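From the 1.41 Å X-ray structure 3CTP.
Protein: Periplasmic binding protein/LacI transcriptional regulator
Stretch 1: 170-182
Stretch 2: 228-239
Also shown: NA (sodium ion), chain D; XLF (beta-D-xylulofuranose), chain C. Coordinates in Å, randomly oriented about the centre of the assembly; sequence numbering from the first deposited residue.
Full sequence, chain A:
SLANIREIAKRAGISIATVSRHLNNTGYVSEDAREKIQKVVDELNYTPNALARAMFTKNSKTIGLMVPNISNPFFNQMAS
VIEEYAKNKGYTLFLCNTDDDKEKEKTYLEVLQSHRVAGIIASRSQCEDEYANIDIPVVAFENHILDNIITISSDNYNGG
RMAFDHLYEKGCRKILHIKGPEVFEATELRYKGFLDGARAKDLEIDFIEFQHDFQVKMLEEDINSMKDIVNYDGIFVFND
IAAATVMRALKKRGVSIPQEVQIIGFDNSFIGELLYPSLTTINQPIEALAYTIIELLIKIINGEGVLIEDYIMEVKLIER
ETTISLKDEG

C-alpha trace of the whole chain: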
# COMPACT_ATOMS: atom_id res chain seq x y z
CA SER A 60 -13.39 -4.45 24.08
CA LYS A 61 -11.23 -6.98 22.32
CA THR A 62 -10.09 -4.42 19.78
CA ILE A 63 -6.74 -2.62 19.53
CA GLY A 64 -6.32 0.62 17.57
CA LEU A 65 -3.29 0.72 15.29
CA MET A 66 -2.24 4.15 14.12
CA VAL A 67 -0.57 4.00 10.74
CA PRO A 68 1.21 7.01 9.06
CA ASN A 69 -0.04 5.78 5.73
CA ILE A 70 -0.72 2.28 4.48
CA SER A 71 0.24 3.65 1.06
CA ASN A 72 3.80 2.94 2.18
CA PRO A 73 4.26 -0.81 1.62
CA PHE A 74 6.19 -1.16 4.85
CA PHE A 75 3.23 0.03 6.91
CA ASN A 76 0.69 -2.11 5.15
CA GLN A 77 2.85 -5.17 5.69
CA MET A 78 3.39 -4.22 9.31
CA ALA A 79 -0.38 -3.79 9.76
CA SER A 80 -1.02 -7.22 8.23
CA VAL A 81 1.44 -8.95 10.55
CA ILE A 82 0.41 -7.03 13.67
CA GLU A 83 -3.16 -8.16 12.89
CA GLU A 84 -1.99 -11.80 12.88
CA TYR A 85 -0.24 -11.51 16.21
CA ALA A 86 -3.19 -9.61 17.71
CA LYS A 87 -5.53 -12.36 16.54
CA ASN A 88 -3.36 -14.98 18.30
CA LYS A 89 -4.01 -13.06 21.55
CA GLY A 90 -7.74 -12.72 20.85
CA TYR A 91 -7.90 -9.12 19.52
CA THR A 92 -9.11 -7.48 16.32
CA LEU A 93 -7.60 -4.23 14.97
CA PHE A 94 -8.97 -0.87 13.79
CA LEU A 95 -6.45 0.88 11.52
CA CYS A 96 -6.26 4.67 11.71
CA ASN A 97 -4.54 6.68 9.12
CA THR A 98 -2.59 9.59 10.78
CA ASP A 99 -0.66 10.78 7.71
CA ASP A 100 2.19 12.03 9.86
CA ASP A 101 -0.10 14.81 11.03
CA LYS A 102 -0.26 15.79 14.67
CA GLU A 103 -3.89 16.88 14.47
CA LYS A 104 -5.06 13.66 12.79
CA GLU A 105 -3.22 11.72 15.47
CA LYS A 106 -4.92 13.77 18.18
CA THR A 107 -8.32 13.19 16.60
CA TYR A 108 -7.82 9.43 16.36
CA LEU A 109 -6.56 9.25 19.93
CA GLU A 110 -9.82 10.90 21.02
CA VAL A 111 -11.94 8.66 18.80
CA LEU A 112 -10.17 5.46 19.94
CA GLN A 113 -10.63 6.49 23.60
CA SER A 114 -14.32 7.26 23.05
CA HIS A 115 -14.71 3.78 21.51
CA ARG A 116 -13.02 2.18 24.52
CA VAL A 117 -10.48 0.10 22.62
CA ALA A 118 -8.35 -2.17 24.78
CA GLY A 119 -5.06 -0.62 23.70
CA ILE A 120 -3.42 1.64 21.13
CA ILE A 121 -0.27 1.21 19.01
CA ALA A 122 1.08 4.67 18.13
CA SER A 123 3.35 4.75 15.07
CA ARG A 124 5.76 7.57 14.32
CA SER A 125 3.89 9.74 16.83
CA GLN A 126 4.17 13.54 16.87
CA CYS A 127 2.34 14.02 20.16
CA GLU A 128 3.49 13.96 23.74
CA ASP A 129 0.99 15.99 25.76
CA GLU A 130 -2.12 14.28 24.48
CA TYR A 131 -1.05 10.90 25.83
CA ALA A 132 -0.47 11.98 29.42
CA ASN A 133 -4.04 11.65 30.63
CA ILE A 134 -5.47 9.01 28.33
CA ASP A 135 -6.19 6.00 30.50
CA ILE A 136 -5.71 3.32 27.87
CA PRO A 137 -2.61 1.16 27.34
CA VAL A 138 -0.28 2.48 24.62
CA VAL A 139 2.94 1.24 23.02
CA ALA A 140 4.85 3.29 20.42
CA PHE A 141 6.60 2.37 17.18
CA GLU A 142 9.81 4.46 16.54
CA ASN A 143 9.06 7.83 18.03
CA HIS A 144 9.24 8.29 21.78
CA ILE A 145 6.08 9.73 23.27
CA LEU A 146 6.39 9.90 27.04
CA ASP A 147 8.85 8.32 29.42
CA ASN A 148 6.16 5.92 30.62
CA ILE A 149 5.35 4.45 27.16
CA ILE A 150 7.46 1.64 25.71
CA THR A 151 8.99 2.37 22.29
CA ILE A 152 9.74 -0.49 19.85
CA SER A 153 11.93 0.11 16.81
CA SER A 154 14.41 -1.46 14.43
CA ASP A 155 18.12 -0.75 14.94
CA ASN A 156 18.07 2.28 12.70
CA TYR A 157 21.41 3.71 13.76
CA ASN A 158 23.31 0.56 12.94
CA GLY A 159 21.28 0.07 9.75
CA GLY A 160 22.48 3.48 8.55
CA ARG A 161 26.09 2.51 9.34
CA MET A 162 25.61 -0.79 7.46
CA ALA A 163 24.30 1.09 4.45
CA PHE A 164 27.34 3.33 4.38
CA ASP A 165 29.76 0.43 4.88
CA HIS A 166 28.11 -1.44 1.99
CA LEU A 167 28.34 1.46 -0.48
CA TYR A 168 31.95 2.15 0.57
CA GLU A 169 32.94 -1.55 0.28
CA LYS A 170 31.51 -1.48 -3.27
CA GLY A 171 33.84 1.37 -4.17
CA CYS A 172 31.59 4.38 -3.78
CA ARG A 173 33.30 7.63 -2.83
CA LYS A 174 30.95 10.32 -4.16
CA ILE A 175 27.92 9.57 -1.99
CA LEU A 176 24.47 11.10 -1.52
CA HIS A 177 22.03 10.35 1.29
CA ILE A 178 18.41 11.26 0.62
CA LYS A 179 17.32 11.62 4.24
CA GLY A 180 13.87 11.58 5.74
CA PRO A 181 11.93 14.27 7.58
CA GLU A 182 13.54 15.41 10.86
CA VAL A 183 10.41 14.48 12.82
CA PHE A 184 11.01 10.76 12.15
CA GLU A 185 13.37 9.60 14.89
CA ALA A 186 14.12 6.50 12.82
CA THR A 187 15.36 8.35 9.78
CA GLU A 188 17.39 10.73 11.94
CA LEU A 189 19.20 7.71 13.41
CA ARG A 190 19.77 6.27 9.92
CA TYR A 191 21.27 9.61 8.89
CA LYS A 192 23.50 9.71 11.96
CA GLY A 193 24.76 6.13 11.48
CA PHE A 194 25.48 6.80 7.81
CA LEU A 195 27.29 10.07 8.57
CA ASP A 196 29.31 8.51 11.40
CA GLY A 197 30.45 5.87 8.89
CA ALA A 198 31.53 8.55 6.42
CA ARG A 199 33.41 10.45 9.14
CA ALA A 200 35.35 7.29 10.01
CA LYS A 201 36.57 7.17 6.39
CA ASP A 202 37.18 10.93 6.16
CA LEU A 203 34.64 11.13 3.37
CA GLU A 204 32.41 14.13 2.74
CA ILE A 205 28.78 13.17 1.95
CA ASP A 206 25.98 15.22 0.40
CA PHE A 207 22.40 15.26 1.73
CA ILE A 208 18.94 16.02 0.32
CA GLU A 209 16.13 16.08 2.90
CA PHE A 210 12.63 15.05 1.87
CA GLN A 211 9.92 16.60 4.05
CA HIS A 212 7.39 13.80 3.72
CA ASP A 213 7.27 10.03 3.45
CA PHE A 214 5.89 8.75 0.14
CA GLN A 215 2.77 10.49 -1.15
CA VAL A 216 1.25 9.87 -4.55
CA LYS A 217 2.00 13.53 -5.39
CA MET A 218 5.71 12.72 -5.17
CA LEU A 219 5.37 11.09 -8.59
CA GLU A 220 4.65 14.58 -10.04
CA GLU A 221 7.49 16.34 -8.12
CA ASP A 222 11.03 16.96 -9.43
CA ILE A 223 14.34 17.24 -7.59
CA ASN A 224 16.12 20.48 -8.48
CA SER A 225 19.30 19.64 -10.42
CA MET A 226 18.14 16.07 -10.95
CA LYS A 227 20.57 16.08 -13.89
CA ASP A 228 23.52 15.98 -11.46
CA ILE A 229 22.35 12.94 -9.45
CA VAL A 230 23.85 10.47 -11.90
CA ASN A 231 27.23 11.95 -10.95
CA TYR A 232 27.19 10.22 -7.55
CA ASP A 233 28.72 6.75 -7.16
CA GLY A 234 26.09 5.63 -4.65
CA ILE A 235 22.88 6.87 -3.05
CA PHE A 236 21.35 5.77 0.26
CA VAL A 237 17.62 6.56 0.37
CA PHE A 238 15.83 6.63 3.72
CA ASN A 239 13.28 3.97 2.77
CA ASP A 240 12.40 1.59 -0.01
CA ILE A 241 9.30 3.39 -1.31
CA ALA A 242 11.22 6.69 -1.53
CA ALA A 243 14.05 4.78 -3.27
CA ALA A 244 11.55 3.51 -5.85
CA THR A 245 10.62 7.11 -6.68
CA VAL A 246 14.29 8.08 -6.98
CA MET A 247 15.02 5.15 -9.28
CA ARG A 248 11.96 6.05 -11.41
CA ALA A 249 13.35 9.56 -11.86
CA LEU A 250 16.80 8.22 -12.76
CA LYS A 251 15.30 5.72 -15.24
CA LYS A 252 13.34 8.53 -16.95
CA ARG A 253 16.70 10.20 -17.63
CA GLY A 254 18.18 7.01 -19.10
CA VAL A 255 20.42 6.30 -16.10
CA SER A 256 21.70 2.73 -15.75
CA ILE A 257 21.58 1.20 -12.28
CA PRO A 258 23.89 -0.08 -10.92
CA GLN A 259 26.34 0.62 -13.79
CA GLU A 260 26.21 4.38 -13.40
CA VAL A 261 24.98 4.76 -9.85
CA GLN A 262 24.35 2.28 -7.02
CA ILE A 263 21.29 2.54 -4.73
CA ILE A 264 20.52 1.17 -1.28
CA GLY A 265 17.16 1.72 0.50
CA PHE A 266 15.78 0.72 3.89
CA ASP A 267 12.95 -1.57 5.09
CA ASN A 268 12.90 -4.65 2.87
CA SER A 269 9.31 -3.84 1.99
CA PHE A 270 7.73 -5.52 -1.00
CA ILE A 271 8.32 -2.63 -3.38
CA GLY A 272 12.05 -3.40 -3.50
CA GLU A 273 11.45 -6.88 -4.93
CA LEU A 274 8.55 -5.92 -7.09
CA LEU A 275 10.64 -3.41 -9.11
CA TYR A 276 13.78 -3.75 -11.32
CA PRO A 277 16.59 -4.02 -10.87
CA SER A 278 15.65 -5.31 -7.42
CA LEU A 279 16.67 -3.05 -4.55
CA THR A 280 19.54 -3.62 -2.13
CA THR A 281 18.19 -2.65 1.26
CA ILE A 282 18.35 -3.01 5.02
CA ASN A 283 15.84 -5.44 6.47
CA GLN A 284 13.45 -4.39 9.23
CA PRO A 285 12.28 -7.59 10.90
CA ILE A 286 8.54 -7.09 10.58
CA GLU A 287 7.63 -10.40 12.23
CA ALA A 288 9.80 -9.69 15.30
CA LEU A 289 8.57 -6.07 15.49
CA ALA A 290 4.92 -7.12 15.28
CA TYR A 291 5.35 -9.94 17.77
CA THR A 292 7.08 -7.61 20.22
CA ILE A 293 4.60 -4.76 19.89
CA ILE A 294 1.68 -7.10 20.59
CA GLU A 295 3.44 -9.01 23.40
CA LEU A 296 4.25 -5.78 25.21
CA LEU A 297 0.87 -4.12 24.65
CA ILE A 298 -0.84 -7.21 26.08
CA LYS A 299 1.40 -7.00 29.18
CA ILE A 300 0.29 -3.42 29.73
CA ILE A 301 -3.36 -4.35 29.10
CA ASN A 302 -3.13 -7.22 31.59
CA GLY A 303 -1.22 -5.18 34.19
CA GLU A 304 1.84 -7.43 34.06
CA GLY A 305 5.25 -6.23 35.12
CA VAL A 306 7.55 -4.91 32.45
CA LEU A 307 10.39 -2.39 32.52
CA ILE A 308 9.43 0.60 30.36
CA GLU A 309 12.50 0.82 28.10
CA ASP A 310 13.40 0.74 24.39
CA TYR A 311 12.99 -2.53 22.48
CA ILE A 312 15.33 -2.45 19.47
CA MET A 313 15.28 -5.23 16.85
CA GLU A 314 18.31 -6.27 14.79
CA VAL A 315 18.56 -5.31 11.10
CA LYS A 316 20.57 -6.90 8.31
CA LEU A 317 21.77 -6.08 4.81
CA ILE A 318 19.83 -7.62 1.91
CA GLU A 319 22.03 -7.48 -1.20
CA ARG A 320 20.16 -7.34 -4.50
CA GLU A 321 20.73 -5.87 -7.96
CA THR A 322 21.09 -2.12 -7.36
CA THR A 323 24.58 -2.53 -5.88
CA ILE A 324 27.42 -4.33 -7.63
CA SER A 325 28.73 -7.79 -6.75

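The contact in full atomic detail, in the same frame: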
# COMPACT_ATOMS: atom_id res chain seq x y z
N LYS A 170 31.71 -1.34 -1.82
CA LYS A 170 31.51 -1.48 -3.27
C LYS A 170 32.12 -0.34 -4.07
O LYS A 170 31.78 -0.16 -5.25
CB LYS A 170 30.01 -1.59 -3.62
CG LYS A 170 29.32 -2.84 -3.05
CD LYS A 170 30.19 -4.10 -3.20
CE LYS A 170 29.52 -5.31 -2.57
NZ LYS A 170 30.51 -6.42 -2.28
N GLY A 171 33.01 0.42 -3.45
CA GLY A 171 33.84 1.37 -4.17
C GLY A 171 33.29 2.78 -4.30
O GLY A 171 33.90 3.65 -4.94
N CYS A 172 32.16 3.06 -3.64
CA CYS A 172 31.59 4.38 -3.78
C CYS A 172 32.35 5.39 -2.94
O CYS A 172 32.65 5.14 -1.77
CB CYS A 172 30.14 4.38 -3.31
SG CYS A 172 29.06 3.32 -4.32
N ARG A 173 32.64 6.55 -3.55
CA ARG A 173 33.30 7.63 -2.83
C ARG A 173 32.55 8.97 -2.93
O ARG A 173 32.62 9.78 -2.01
CB ARG A 173 34.76 7.80 -3.29
CG ARG A 173 35.61 6.53 -3.12
CD ARG A 173 35.85 6.19 -1.64
NE ARG A 173 36.71 5.02 -1.44
CZ ARG A 173 36.29 3.77 -1.31
NH1 ARG A 173 37.18 2.79 -1.13
NH2 ARG A 173 34.98 3.47 -1.37
N LYS A 174 31.86 9.20 -4.05
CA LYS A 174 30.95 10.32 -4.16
C LYS A 174 29.59 9.79 -3.76
O LYS A 174 28.97 9.06 -4.51
CB LYS A 174 30.88 10.82 -5.60
CG LYS A 174 32.21 11.39 -6.14
CD LYS A 174 32.15 11.56 -7.66
CE LYS A 174 33.46 12.13 -8.21
NZ LYS A 174 33.33 12.45 -9.67
N ILE A 175 29.12 10.18 -2.58
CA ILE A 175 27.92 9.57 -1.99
C ILE A 175 26.88 10.60 -1.60
O ILE A 175 27.22 11.64 -1.05
CB ILE A 175 28.35 8.73 -0.78
CG1 ILE A 175 29.15 7.52 -1.28
CG2 ILE A 175 27.14 8.30 0.08
CD1 ILE A 175 29.84 6.75 -0.15
N LEU A 176 25.61 10.27 -1.89
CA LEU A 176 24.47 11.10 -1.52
C LEU A 176 23.60 10.31 -0.57
O LEU A 176 23.36 9.10 -0.79
CB LEU A 176 23.63 11.37 -2.78
CG LEU A 176 22.28 12.06 -2.60
CD1 LEU A 176 22.44 13.46 -2.03
CD2 LEU A 176 21.55 12.15 -3.93
N HIS A 177 23.09 10.97 0.47
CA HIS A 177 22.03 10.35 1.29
C HIS A 177 20.78 11.22 1.15
O HIS A 177 20.82 12.42 1.45
CB HIS A 177 22.45 10.24 2.76
CG HIS A 177 21.35 9.79 3.68
ND1 HIS A 177 20.42 8.85 3.31
CD2 HIS A 177 21.04 10.15 4.95
CE1 HIS A 177 19.57 8.64 4.31
NE2 HIS A 177 19.94 9.41 5.32
N ILE A 178 19.71 10.61 0.64
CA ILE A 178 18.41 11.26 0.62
C ILE A 178 17.78 10.88 1.96
O ILE A 178 17.41 9.71 2.17
CB ILE A 178 17.57 10.78 -0.55
CG1 ILE A 178 18.29 11.26 -1.83
CG2 ILE A 178 16.14 11.38 -0.47
CD1 ILE A 178 17.66 10.83 -3.15
N LYS A 179 17.77 11.86 2.86
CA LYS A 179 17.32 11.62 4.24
C LYS A 179 15.86 11.96 4.43
O LYS A 179 15.26 12.69 3.64
CB LYS A 179 18.20 12.38 5.25
CG LYS A 179 18.04 13.85 5.24
CD LYS A 179 18.92 14.54 6.37
CE LYS A 179 18.46 14.20 7.76
NZ LYS A 179 17.11 14.75 8.13
N GLY A 180 15.29 11.39 5.47
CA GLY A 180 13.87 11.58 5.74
C GLY A 180 13.64 12.83 6.55
O GLY A 180 14.61 13.51 6.97
N PRO A 181 12.36 13.16 6.78
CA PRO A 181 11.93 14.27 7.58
C PRO A 181 12.55 14.20 8.98
O PRO A 181 12.62 13.12 9.54
CB PRO A 181 10.43 13.99 7.75
CG PRO A 181 10.03 13.26 6.57
CD PRO A 181 11.24 12.45 6.16
N GLU A 182 12.94 15.34 9.54
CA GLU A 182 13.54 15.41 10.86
C GLU A 182 12.65 14.89 11.99
O GLU A 182 13.17 14.47 13.05
CB GLU A 182 13.95 16.86 11.16
CG GLU A 182 14.74 17.04 12.42
CD GLU A 182 15.21 18.48 12.58
OE1 GLU A 182 15.55 19.11 11.54
OE2 GLU A 182 15.23 18.96 13.72
N ASP A 228 22.23 16.20 -12.09
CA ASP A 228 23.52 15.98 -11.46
C ASP A 228 23.56 14.68 -10.63
O ASP A 228 24.63 14.27 -10.18
CB ASP A 228 23.85 17.14 -10.50
CG ASP A 228 24.06 18.46 -11.21
OD1 ASP A 228 24.32 18.47 -12.44
OD2 ASP A 228 23.96 19.50 -10.53
N ILE A 229 22.40 14.06 -10.40
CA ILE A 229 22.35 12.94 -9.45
C ILE A 229 23.12 11.74 -9.99
O ILE A 229 23.71 10.98 -9.23
CB ILE A 229 20.88 12.57 -9.15
CG1 ILE A 229 20.16 13.75 -8.49
CG2 ILE A 229 20.76 11.30 -8.31
CD1 ILE A 229 20.67 14.13 -7.11
N VAL A 230 23.12 11.58 -11.31
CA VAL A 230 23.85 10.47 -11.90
C VAL A 230 25.33 10.58 -11.59
O VAL A 230 26.06 9.59 -11.68
CB VAL A 230 23.65 10.39 -13.44
CG1 VAL A 230 24.31 11.57 -14.11
CG2 VAL A 230 24.25 9.07 -13.97
N ASN A 231 25.80 11.77 -11.19
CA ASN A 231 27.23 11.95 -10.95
C ASN A 231 27.73 11.29 -9.65
O ASN A 231 28.94 11.14 -9.45
CB ASN A 231 27.61 13.44 -10.94
CG ASN A 231 27.54 14.05 -12.32
OD1 ASN A 231 27.67 13.35 -13.32
ND2 ASN A 231 27.33 15.36 -12.37
N TYR A 232 26.80 10.94 -8.77
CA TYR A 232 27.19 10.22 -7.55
C TYR A 232 27.56 8.78 -7.87
O TYR A 232 27.06 8.22 -8.85
CB TYR A 232 26.04 10.24 -6.52
CG TYR A 232 25.81 11.64 -5.95
CD1 TYR A 232 26.65 12.13 -4.96
CD2 TYR A 232 24.79 12.46 -6.43
CE1 TYR A 232 26.47 13.41 -4.43
CE2 TYR A 232 24.61 13.74 -5.93
CZ TYR A 232 25.45 14.21 -4.93
OH TYR A 232 25.29 15.48 -4.40
N ASP A 233 28.41 8.18 -7.04
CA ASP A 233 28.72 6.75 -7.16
C ASP A 233 27.60 5.93 -6.52
O ASP A 233 27.26 4.85 -7.02
CB ASP A 233 30.03 6.40 -6.42
CG ASP A 233 31.26 7.08 -7.00
OD1 ASP A 233 31.27 7.38 -8.21
OD2 ASP A 233 32.22 7.31 -6.22
N GLY A 234 27.07 6.41 -5.39
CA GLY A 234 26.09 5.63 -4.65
C GLY A 234 25.13 6.56 -3.94
O GLY A 234 25.50 7.67 -3.54
N ILE A 235 23.90 6.08 -3.73
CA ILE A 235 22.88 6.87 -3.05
C ILE A 235 22.22 5.97 -2.01
O ILE A 235 21.80 4.85 -2.35
CB ILE A 235 21.79 7.31 -4.04
CG1 ILE A 235 22.41 8.15 -5.16
CG2 ILE A 235 20.72 8.16 -3.32
CD1 ILE A 235 21.43 8.46 -6.28
N PHE A 236 22.12 6.45 -0.77
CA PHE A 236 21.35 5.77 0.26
C PHE A 236 20.06 6.56 0.43
O PHE A 236 20.10 7.76 0.71
CB PHE A 236 22.15 5.77 1.59
CG PHE A 236 21.38 5.28 2.81
CD1 PHE A 236 20.51 4.21 2.72
CD2 PHE A 236 21.59 5.88 4.06
CE1 PHE A 236 19.80 3.77 3.85
CE2 PHE A 236 20.88 5.45 5.21
CZ PHE A 236 20.01 4.38 5.11
N VAL A 237 18.92 5.90 0.22
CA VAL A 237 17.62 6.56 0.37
C VAL A 237 16.93 6.05 1.63
O VAL A 237 16.97 4.86 1.94
CB VAL A 237 16.71 6.32 -0.85
CG1 VAL A 237 15.47 7.22 -0.75
CG2 VAL A 237 17.47 6.61 -2.15
N PHE A 238 16.29 6.96 2.36
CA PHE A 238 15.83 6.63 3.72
C PHE A 238 14.83 5.49 3.82
O PHE A 238 14.69 4.90 4.90
CB PHE A 238 15.29 7.89 4.43
CG PHE A 238 14.01 8.45 3.83
CD1 PHE A 238 12.77 8.07 4.35
CD2 PHE A 238 14.05 9.39 2.81
CE1 PHE A 238 11.62 8.60 3.80
CE2 PHE A 238 12.90 9.94 2.27
CZ PHE A 238 11.68 9.54 2.78
N ASN A 239 14.07 5.20 2.76
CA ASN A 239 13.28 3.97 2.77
C ASN A 239 13.05 3.45 1.38
O ASN A 239 13.45 4.10 0.41
CB ASN A 239 11.97 4.10 3.59
CG ASN A 239 10.96 5.00 2.94
OD1 ASN A 239 11.05 5.29 1.76
ND2 ASN A 239 9.96 5.45 3.73
NA NA D . 27.63 7.88 -11.19
O4 XLF C . 10.08 6.10 9.83
C4 XLF C . 10.80 5.22 8.97
C5 XLF C . 10.82 5.85 7.58
O5 XLF C . 9.93 5.07 6.78
C3 XLF C . 10.04 3.92 8.77
O3 XLF C . 10.67 2.83 9.45
C2 XLF C . 10.10 3.75 7.28
O2 XLF C . 11.39 3.25 6.87
C1 XLF C . 8.98 2.88 6.74
O1 XLF C . 9.04 2.87 5.31
O HOH W 1 29.72 7.23 -10.65
O HOH W 2 28.63 8.38 -13.13

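The contact is built on two neighbouring parallel strands, 175-179 and 234-237, whose N-to-C directions differ by 16°. I175, L176, H177 and I178 pair in order with G234, I235, F236 and V237. Because parallel strands offset their hydrogen bonds, one residue of each pair reaches both ways: L176 N donates to G234 O (3.1 Å) and F236 N to L176 O (2.9 Å), then I178 N donates to F236 O (2.9 Å). A weak bond from F238 N to I178 O (3.0 Å) ends the ladder. Between these rungs, alpha hydrogens face carbonyls, as in I235 CA to L176 O at 3.2 Å.

Ahead of the strands, D233 acts as a clamp. Its OD2 accepts from two successive backbone amides, R173 N at 2.8 Å and K174 N at 2.9 Å, while its own N donates to K174 O at 2.7 Å. A carboxylate thus satisfies loop amides and fixes the register just before pairing starts. G234 N adds a weak bond to K174 O (3.4 Å). The other carboxylate oxygen, D233 OD1, accepts from a water (2.9 Å) that also binds the sodium ion; V230 O and Y232 O each coordinate that ion at 2.4 Å, tying the turn before the strand to the metal.

On the sheet face carrying L176, I178, I235 and V237, the packing is apolar. L176 CD2 lies 3.8 Å from I229 CD1 and 4.1 Å from I235 CG2; I178 CD1 also approaches I235 CG2 at 4.1 Å, so that one methyl serves two neighbours. I178 CB meets V237 CG1 at 4.1 Å.

The face of I175, H177 and F236 mixes polar and aromatic contacts. H177 ND1 donates to F236 O at 2.8 Å, giving that carbonyl a side-chain donor besides the amide of I178. The two rings are nearly parallel, at 13°, but slid apart, so they barely overlap. G234 leaves room here: an ideal CB would come within 2.8 Å of C172 SG, a clash.

Two aromatic rings receive C-H groups over their faces. L176 CB sits 3.7 Å from the centroid of the Y232 ring, almost on its normal. Beyond the strands, G180 CA lies 3.7 Å from the centroid of the F238 ring, a close approach in which glycine presents its backbone directly to the ring. XLF C5 lies at the edge of F238, and N239 ND2 donates to XLF O5 at 3.1 Å, so the strand's exit leads straight to the bound sugar.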